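Local structure of nucleoporin NUP159 (1XIP) at residues A[164-175]-A[178-189]. The protein is a component of the yeast nuclear pore complex whose N-terminal beta-propeller domain functions in mRNA export by tethering the helicase Dbp5 to the pore. Residues are numbered along the deposited sequence; the frame is centred on the assembly and turned at random.
Sequences NVTSFDVTNSQL and LLKDRSFQSFAW
L178 lies antiparallel to S167, with a classic beta bulge at T166 and S167. Its N gives a straight bond to S167 O at 2.8 Å. Its O takes T166 N at 2.8 Å, plus weak bonds from S167 N and T166 OG1. L179 brings its CD2 methyl back to N164 O, 3.3 Å away, and near V165 CG2. K180 N closes this end with a bond to N164 O. K180 CG meets T166 CG2 at 3.8 Å where the two side chains cross at a slant. L179 to R182 form a type I turn. S186 OG takes the amide of Q174, with NE2 to OG 2.9 Å and OG in the amide plane. Q174 reaches it with CG anti to the backbone N (chi1 -159°) and an extended chain. A leucine here would probably leave S186 OG without this donor and also lose the weak bond to P224 O. F187 pairs with L175 through two backbone bonds, and its ring edge meets L175 O. W189 N binds S173 O from above the carbonyl plane. The indole carbon W189 CE3 meets L175 CD2 at 3.6 Å. Strands 167-170, 174-179 and 184-190 are successive strands of one four-stranded propeller blade. N164 and V165 end the preceding blade, and the chain turns the corner at T166. Strand 193-200 flanks 184-190, L178 touches V219 of strand 215-221, and W189 touches T138 of strand 138-143.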
ATOM      1  N   ASN A 164      18.280  10.260   0.009  1.00 31.77           N
ATOM      2  CA  ASN A 164      17.399  11.334  -0.446  1.00 30.92           C
ATOM      3  C   ASN A 164      16.104  10.845  -1.077  1.00 30.15           C
ATOM      4  O   ASN A 164      15.498  11.548  -1.885  1.00 30.37           O
ATOM      5  CB  ASN A 164      18.138  12.252  -1.422  1.00 31.29           C
ATOM      6  CG  ASN A 164      19.255  13.018  -0.760  1.00 31.40           C
ATOM      7  OD1 ASN A 164      19.073  13.584   0.321  1.00 31.48           O
ATOM      8  ND2 ASN A 164      20.417  13.051  -1.405  1.00 32.21           N
ATOM      9  N   VAL A 165      15.697   9.637  -0.689  1.00 28.84           N
ATOM     10  CA  VAL A 165      14.515   8.972  -1.202  1.00 27.46           C
ATOM     11  C   VAL A 165      13.313   9.460  -0.401  1.00 26.92           C
ATOM     12  O   VAL A 165      13.424   9.629   0.813  1.00 27.08           O
ATOM     13  CB  VAL A 165      14.649   7.420  -1.011  1.00 27.59           C
ATOM     14  CG1 VAL A 165      13.470   6.641  -1.664  1.00 26.46           C
ATOM     15  CG2 VAL A 165      15.990   6.925  -1.524  1.00 26.58           C
ATOM     16  N   THR A 166      12.173   9.682  -1.063  1.00 25.62           N
ATOM     17  CA  THR A 166      10.945  10.034  -0.346  1.00 25.07           C
ATOM     18  C   THR A 166       9.871   8.965  -0.497  1.00 24.48           C
ATOM     19  O   THR A 166       8.968   8.865   0.325  1.00 23.88           O
ATOM     20  CB  THR A 166      10.393  11.420  -0.751  1.00 24.93           C
ATOM     21  OG1 THR A 166      10.175  11.461  -2.158  1.00 25.27           O
ATOM     22  CG2 THR A 166      11.441  12.507  -0.525  1.00 25.99           C
ATOM     23  N   SER A 167       9.987   8.179  -1.559  1.00 23.88           N
ATOM     24  CA  SER A 167       9.156   7.015  -1.771  1.00 23.35           C
ATOM     25  C   SER A 167       9.915   5.961  -2.555  1.00 22.98           C
ATOM     26  O   SER A 167      10.709   6.269  -3.427  1.00 23.17           O
ATOM     27  CB  SER A 167       7.867   7.389  -2.522  1.00 23.45           C
ATOM     28  OG  SER A 167       6.911   6.335  -2.429  1.00 22.63           O
ATOM     29  N   PHE A 168       9.650   4.708  -2.250  1.00 22.85           N
ATOM     30  CA  PHE A 168      10.218   3.617  -3.019  1.00 22.48           C
ATOM     31  C   PHE A 168       9.159   2.540  -3.256  1.00 22.55           C
ATOM     32  O   PHE A 168       8.133   2.512  -2.593  1.00 22.58           O
ATOM     33  CB  PHE A 168      11.445   3.042  -2.307  1.00 22.04           C
ATOM     34  CG  PHE A 168      11.106   2.089  -1.176  1.00 21.52           C
ATOM     35  CD1 PHE A 168      11.073   0.709  -1.395  1.00 21.42           C
ATOM     36  CD2 PHE A 168      10.838   2.572   0.104  1.00 20.59           C
ATOM     37  CE1 PHE A 168      10.770  -0.177  -0.353  1.00 21.95           C
ATOM     38  CE2 PHE A 168      10.541   1.701   1.154  1.00 20.21           C
ATOM     39  CZ  PHE A 168      10.501   0.324   0.925  1.00 21.37           C
ATOM     40  N   ASP A 169       9.417   1.662  -4.213  1.00 23.08           N
ATOM     41  CA  ASP A 169       8.592   0.475  -4.416  1.00 23.92           C
ATOM     42  C   ASP A 169       9.495  -0.663  -4.888  1.00 23.77           C
ATOM     43  O   ASP A 169      10.486  -0.411  -5.549  1.00 24.09           O
ATOM     44  CB  ASP A 169       7.485   0.767  -5.441  1.00 23.73           C
ATOM     45  CG  ASP A 169       6.372  -0.269  -5.421  1.00 25.80           C
ATOM     46  OD1 ASP A 169       6.325  -1.119  -4.479  1.00 28.75           O
ATOM     47  OD2 ASP A 169       5.487  -0.311  -6.311  1.00 26.37           O
ATOM     48  N   VAL A 170       9.168  -1.903  -4.518  1.00 24.16           N
ATOM     49  CA  VAL A 170       9.873  -3.077  -5.038  1.00 24.09           C
ATOM     50  C   VAL A 170       8.938  -4.137  -5.537  1.00 24.72           C
ATOM     51  O   VAL A 170       7.808  -4.291  -5.031  1.00 24.59           O
ATOM     52  CB  VAL A 170      10.738  -3.804  -3.989  1.00 24.08           C
ATOM     53  CG1 VAL A 170      12.207  -3.533  -4.219  1.00 24.85           C
ATOM     54  CG2 VAL A 170      10.305  -3.506  -2.584  1.00 22.66           C
ATOM     55  N   THR A 171       9.426  -4.882  -6.527  1.00 25.06           N
ATOM     56  CA  THR A 171       8.860  -6.167  -6.891  1.00 25.81           C
ATOM     57  C   THR A 171       9.955  -7.210  -6.715  1.00 26.66           C
ATOM     58  O   THR A 171      11.041  -6.904  -6.233  1.00 27.29           O
ATOM     59  CB  THR A 171       8.384  -6.165  -8.351  1.00 25.92           C
ATOM     60  OG1 THR A 171       9.501  -5.890  -9.223  1.00 26.27           O
ATOM     61  CG2 THR A 171       7.395  -5.025  -8.605  1.00 24.85           C
ATOM     62  N   ASN A 172       9.678  -8.435  -7.130  1.00 27.38           N
ATOM     63  CA  ASN A 172      10.684  -9.470  -7.116  1.00 28.23           C
ATOM     64  C   ASN A 172      11.947  -9.149  -7.921  1.00 28.52           C
ATOM     65  O   ASN A 172      13.001  -9.711  -7.654  1.00 28.54           O
ATOM     66  CB  ASN A 172      10.089 -10.775  -7.607  1.00 28.32           C
ATOM     67  CG  ASN A 172      10.833 -11.956  -7.081  1.00 29.68           C
ATOM     68  OD1 ASN A 172      11.763 -12.454  -7.722  1.00 30.94           O
ATOM     69  ND2 ASN A 172      10.461 -12.403  -5.883  1.00 30.68           N
ATOM     70  N   SER A 173      11.838  -8.245  -8.896  1.00 29.16           N
ATOM     71  CA  SER A 173      12.932  -8.012  -9.847  1.00 29.31           C
ATOM     72  C   SER A 173      13.286  -6.550 -10.108  1.00 29.42           C
ATOM     73  O   SER A 173      14.271  -6.268 -10.781  1.00 29.10           O
ATOM     74  CB  SER A 173      12.641  -8.724 -11.164  1.00 29.41           C
ATOM     75  OG  SER A 173      11.398  -8.310 -11.687  1.00 30.42           O
ATOM     76  N   GLN A 174      12.498  -5.626  -9.557  1.00 30.01           N
ATOM     77  CA  GLN A 174      12.723  -4.192  -9.765  1.00 30.41           C
ATOM     78  C   GLN A 174      12.659  -3.390  -8.461  1.00 30.25           C
ATOM     79  O   GLN A 174      11.958  -3.775  -7.531  1.00 30.48           O
ATOM     80  CB  GLN A 174      11.690  -3.666 -10.744  1.00 30.74           C
ATOM     81  CG  GLN A 174      12.050  -2.378 -11.438  1.00 32.49           C
ATOM     82  CD  GLN A 174      10.928  -1.913 -12.354  1.00 36.19           C
ATOM     83  OE1 GLN A 174       9.912  -2.615 -12.506  1.00 37.03           O
ATOM     84  NE2 GLN A 174      11.102  -0.740 -12.977  1.00 35.77           N
ATOM     85  N   LEU A 175      13.404  -2.286  -8.406  1.00 30.33           N
ATOM     86  CA  LEU A 175      13.330  -1.317  -7.302  1.00 30.45           C
ATOM     87  C   LEU A 175      13.281   0.096  -7.862  1.00 30.21           C
ATOM     88  O   LEU A 175      14.207   0.537  -8.554  1.00 30.52           O
ATOM     89  CB  LEU A 175      14.529  -1.464  -6.342  1.00 30.58           C
ATOM     90  CG  LEU A 175      14.775  -0.567  -5.091  1.00 31.22           C
ATOM     91  CD1 LEU A 175      13.663   0.384  -4.727  1.00 32.88           C
ATOM     92  CD2 LEU A 175      15.092  -1.423  -3.874  1.00 31.71           C
ATOM     93  N   LEU A 178      11.809   7.442  -5.713  1.00 29.23           N
ATOM     94  CA  LEU A 178      11.452   8.840  -5.941  1.00 28.92           C
ATOM     95  C   LEU A 178      12.313   9.708  -5.032  1.00 29.25           C
ATOM     96  O   LEU A 178      12.302   9.533  -3.806  1.00 29.10           O
ATOM     97  CB  LEU A 178       9.984   9.094  -5.613  1.00 28.84           C
ATOM     98  CG  LEU A 178       9.174  10.103  -6.453  1.00 29.29           C
ATOM     99  CD1 LEU A 178       7.869  10.479  -5.766  1.00 27.02           C
ATOM    100  CD2 LEU A 178       9.965  11.360  -6.838  1.00 28.36           C
ATOM    101  N   LEU A 179      13.035  10.654  -5.629  1.00 29.05           N
ATOM    102  CA  LEU A 179      13.966  11.493  -4.879  1.00 29.20           C
ATOM    103  C   LEU A 179      13.399  12.865  -4.500  1.00 28.87           C
ATOM    104  O   LEU A 179      12.410  13.304  -5.074  1.00 28.51           O
ATOM    105  CB  LEU A 179      15.281  11.645  -5.656  1.00 29.30           C
ATOM    106  CG  LEU A 179      16.049  10.341  -5.878  1.00 29.45           C
ATOM    107  CD1 LEU A 179      17.311  10.560  -6.707  1.00 30.55           C
ATOM    108  CD2 LEU A 179      16.397   9.736  -4.538  1.00 31.56           C
ATOM    109  N   LYS A 180      14.041  13.517  -3.523  1.00 29.04           N
ATOM    110  CA  LYS A 180      13.696  14.888  -3.076  1.00 29.51           C
ATOM    111  C   LYS A 180      13.672  15.946  -4.186  1.00 29.74           C
ATOM    112  O   LYS A 180      12.828  16.845  -4.174  1.00 29.74           O
ATOM    113  CB  LYS A 180      14.659  15.360  -1.989  1.00 29.37           C
ATOM    114  CG  LYS A 180      14.538  14.634  -0.686  1.00 29.95           C
ATOM    115  CD  LYS A 180      15.442  15.243   0.338  1.00 31.05           C
ATOM    116  CE  LYS A 180      14.739  15.389   1.663  1.00 33.32           C
ATOM    117  NZ  LYS A 180      15.567  16.225   2.596  1.00 35.14           N
ATOM    118  N   ASP A 181      14.611  15.847  -5.127  1.00 30.03           N
ATOM    119  CA  ASP A 181      14.627  16.728  -6.291  1.00 30.58           C
ATOM    120  C   ASP A 181      13.532  16.373  -7.312  1.00 30.87           C
ATOM    121  O   ASP A 181      13.419  17.005  -8.378  1.00 31.22           O
ATOM    122  CB  ASP A 181      16.015  16.732  -6.941  1.00 30.67           C
ATOM    123  CG  ASP A 181      16.337  15.429  -7.648  1.00 31.34           C
ATOM    124  OD1 ASP A 181      17.440  15.348  -8.232  1.00 31.77           O
ATOM    125  OD2 ASP A 181      15.562  14.436  -7.679  1.00 32.21           O
ATOM    126  N   ARG A 182      12.739  15.353  -6.979  1.00 31.03           N
ATOM    127  CA  ARG A 182      11.573  14.935  -7.762  1.00 30.77           C
ATOM    128  C   ARG A 182      11.981  14.154  -8.996  1.00 30.48           C
ATOM    129  O   ARG A 182      11.211  14.024  -9.940  1.00 30.40           O
ATOM    130  CB  ARG A 182      10.699  16.136  -8.141  1.00 31.12           C
ATOM    131  CG  ARG A 182      10.092  16.902  -6.954  1.00 31.38           C
ATOM    132  CD  ARG A 182       8.849  17.719  -7.317  1.00 32.31           C
ATOM    133  NE  ARG A 182       9.160  18.839  -8.208  1.00 31.76           N
ATOM    134  CZ  ARG A 182       8.265  19.705  -8.663  1.00 32.57           C
ATOM    135  NH1 ARG A 182       6.992  19.586  -8.326  1.00 33.11           N
ATOM    136  NH2 ARG A 182       8.647  20.701  -9.453  1.00 33.97           N
ATOM    137  N   SER A 183      13.193  13.621  -8.980  1.00 30.36           N
ATOM    138  CA  SER A 183      13.625  12.732 -10.047  1.00 30.33           C
ATOM    139  C   SER A 183      13.412  11.260  -9.672  1.00 30.29           C
ATOM    140  O   SER A 183      13.188  10.925  -8.501  1.00 29.92           O
ATOM    141  CB  SER A 183      15.078  13.018 -10.445  1.00 30.21           C
ATOM    142  OG  SER A 183      15.987  12.393  -9.565  1.00 30.59           O
ATOM    143  N   PHE A 184      13.482  10.402 -10.685  1.00 30.50           N
ATOM    144  CA  PHE A 184      13.198   8.985 -10.549  1.00 30.70           C
ATOM    145  C   PHE A 184      14.396   8.102 -10.887  1.00 30.98           C
ATOM    146  O   PHE A 184      15.234   8.444 -11.730  1.00 31.22           O
ATOM    147  CB  PHE A 184      12.054   8.615 -11.469  1.00 30.83           C
ATOM    148  CG  PHE A 184      10.758   9.233 -11.091  1.00 30.59           C
ATOM    149  CD1 PHE A 184       9.807   8.495 -10.393  1.00 31.03           C
ATOM    150  CD2 PHE A 184      10.465  10.539 -11.454  1.00 30.22           C
ATOM    151  CE1 PHE A 184       8.585   9.063 -10.042  1.00 30.97           C
ATOM    152  CE2 PHE A 184       9.258  11.119 -11.109  1.00 31.05           C
ATOM    153  CZ  PHE A 184       8.310  10.384 -10.399  1.00 31.74           C
ATOM    154  N   GLN A 185      14.458   6.954 -10.236  1.00 31.14           N
ATOM    155  CA  GLN A 185      15.490   5.979 -10.516  1.00 31.47           C
ATOM    156  C   GLN A 185      14.930   4.582 -10.422  1.00 31.50           C
ATOM    157  O   GLN A 185      14.083   4.292  -9.586  1.00 31.63           O
ATOM    158  CB  GLN A 185      16.640   6.142  -9.548  1.00 31.73           C
ATOM    159  CG  GLN A 185      17.658   7.170  -9.982  1.00 32.46           C
ATOM    160  CD  GLN A 185      18.787   7.281  -9.003  1.00 34.15           C
ATOM    161  OE1 GLN A 185      19.099   6.317  -8.304  1.00 36.68           O
ATOM    162  NE2 GLN A 185      19.400   8.453  -8.927  1.00 34.51           N
ATOM    163  N   SER A 186      15.413   3.716 -11.290  1.00 31.65           N
ATOM    164  CA  SER A 186      14.928   2.364 -11.371  1.00 32.17           C
ATOM    165  C   SER A 186      16.105   1.426 -11.437  1.00 32.69           C
ATOM    166  O   SER A 186      17.086   1.708 -12.106  1.00 32.96           O
ATOM    167  CB  SER A 186      14.056   2.206 -12.611  1.00 31.91           C
ATOM    168  OG  SER A 186      13.531   0.902 -12.698  1.00 32.61           O
ATOM    169  N   PHE A 187      16.020   0.311 -10.728  1.00 33.60           N
ATOM    170  CA  PHE A 187      17.122  -0.647 -10.693  1.00 34.05           C
ATOM    171  C   PHE A 187      16.613  -2.041 -10.962  1.00 34.84           C
ATOM    172  O   PHE A 187      15.507  -2.395 -10.565  1.00 35.29           O
ATOM    173  CB  PHE A 187      17.787  -0.664  -9.322  1.00 33.60           C
ATOM    174  CG  PHE A 187      18.233   0.683  -8.824  1.00 33.70           C
ATOM    175  CD1 PHE A 187      19.585   1.028  -8.832  1.00 33.80           C
ATOM    176  CD2 PHE A 187      17.315   1.586  -8.290  1.00 33.10           C
ATOM    177  CE1 PHE A 187      20.008   2.256  -8.352  1.00 33.53           C
ATOM    178  CE2 PHE A 187      17.729   2.812  -7.811  1.00 32.60           C
ATOM    179  CZ  PHE A 187      19.076   3.149  -7.841  1.00 33.54           C
ATOM    180  N   ALA A 188      17.429  -2.848 -11.615  1.00 35.79           N
ATOM    181  CA  ALA A 188      17.210  -4.282 -11.591  1.00 36.54           C
ATOM    182  C   ALA A 188      17.532  -4.767 -10.174  1.00 37.16           C
ATOM    183  O   ALA A 188      18.534  -4.348  -9.579  1.00 36.87           O
ATOM    184  CB  ALA A 188      18.079  -4.960 -12.603  1.00 36.43           C
ATOM    185  N   TRP A 189      16.660  -5.618  -9.636  1.00 37.97           N
ATOM    186  CA  TRP A 189      16.770  -6.095  -8.262  1.00 39.02           C
ATOM    187  C   TRP A 189      16.837  -7.642  -8.167  1.00 40.26           C
ATOM    188  O   TRP A 189      15.979  -8.355  -8.709  1.00 40.12           O
ATOM    189  CB  TRP A 189      15.599  -5.555  -7.433  1.00 38.61           C
ATOM    190  CG  TRP A 189      15.574  -6.087  -6.044  1.00 38.09           C
ATOM    191  CD1 TRP A 189      14.950  -7.225  -5.612  1.00 37.50           C
ATOM    192  CD2 TRP A 189      16.222  -5.528  -4.899  1.00 37.10           C
ATOM    193  NE1 TRP A 189      15.172  -7.407  -4.268  1.00 38.24           N
ATOM    194  CE2 TRP A 189      15.951  -6.379  -3.805  1.00 37.70           C
ATOM    195  CE3 TRP A 189      17.014  -4.392  -4.687  1.00 36.60           C
ATOM    196  CZ2 TRP A 189      16.433  -6.122  -2.512  1.00 37.03           C
ATOM    197  CZ3 TRP A 189      17.494  -4.140  -3.416  1.00 36.74           C
ATOM    198  CH2 TRP A 189      17.198  -5.001  -2.339  1.00 37.71           C
TER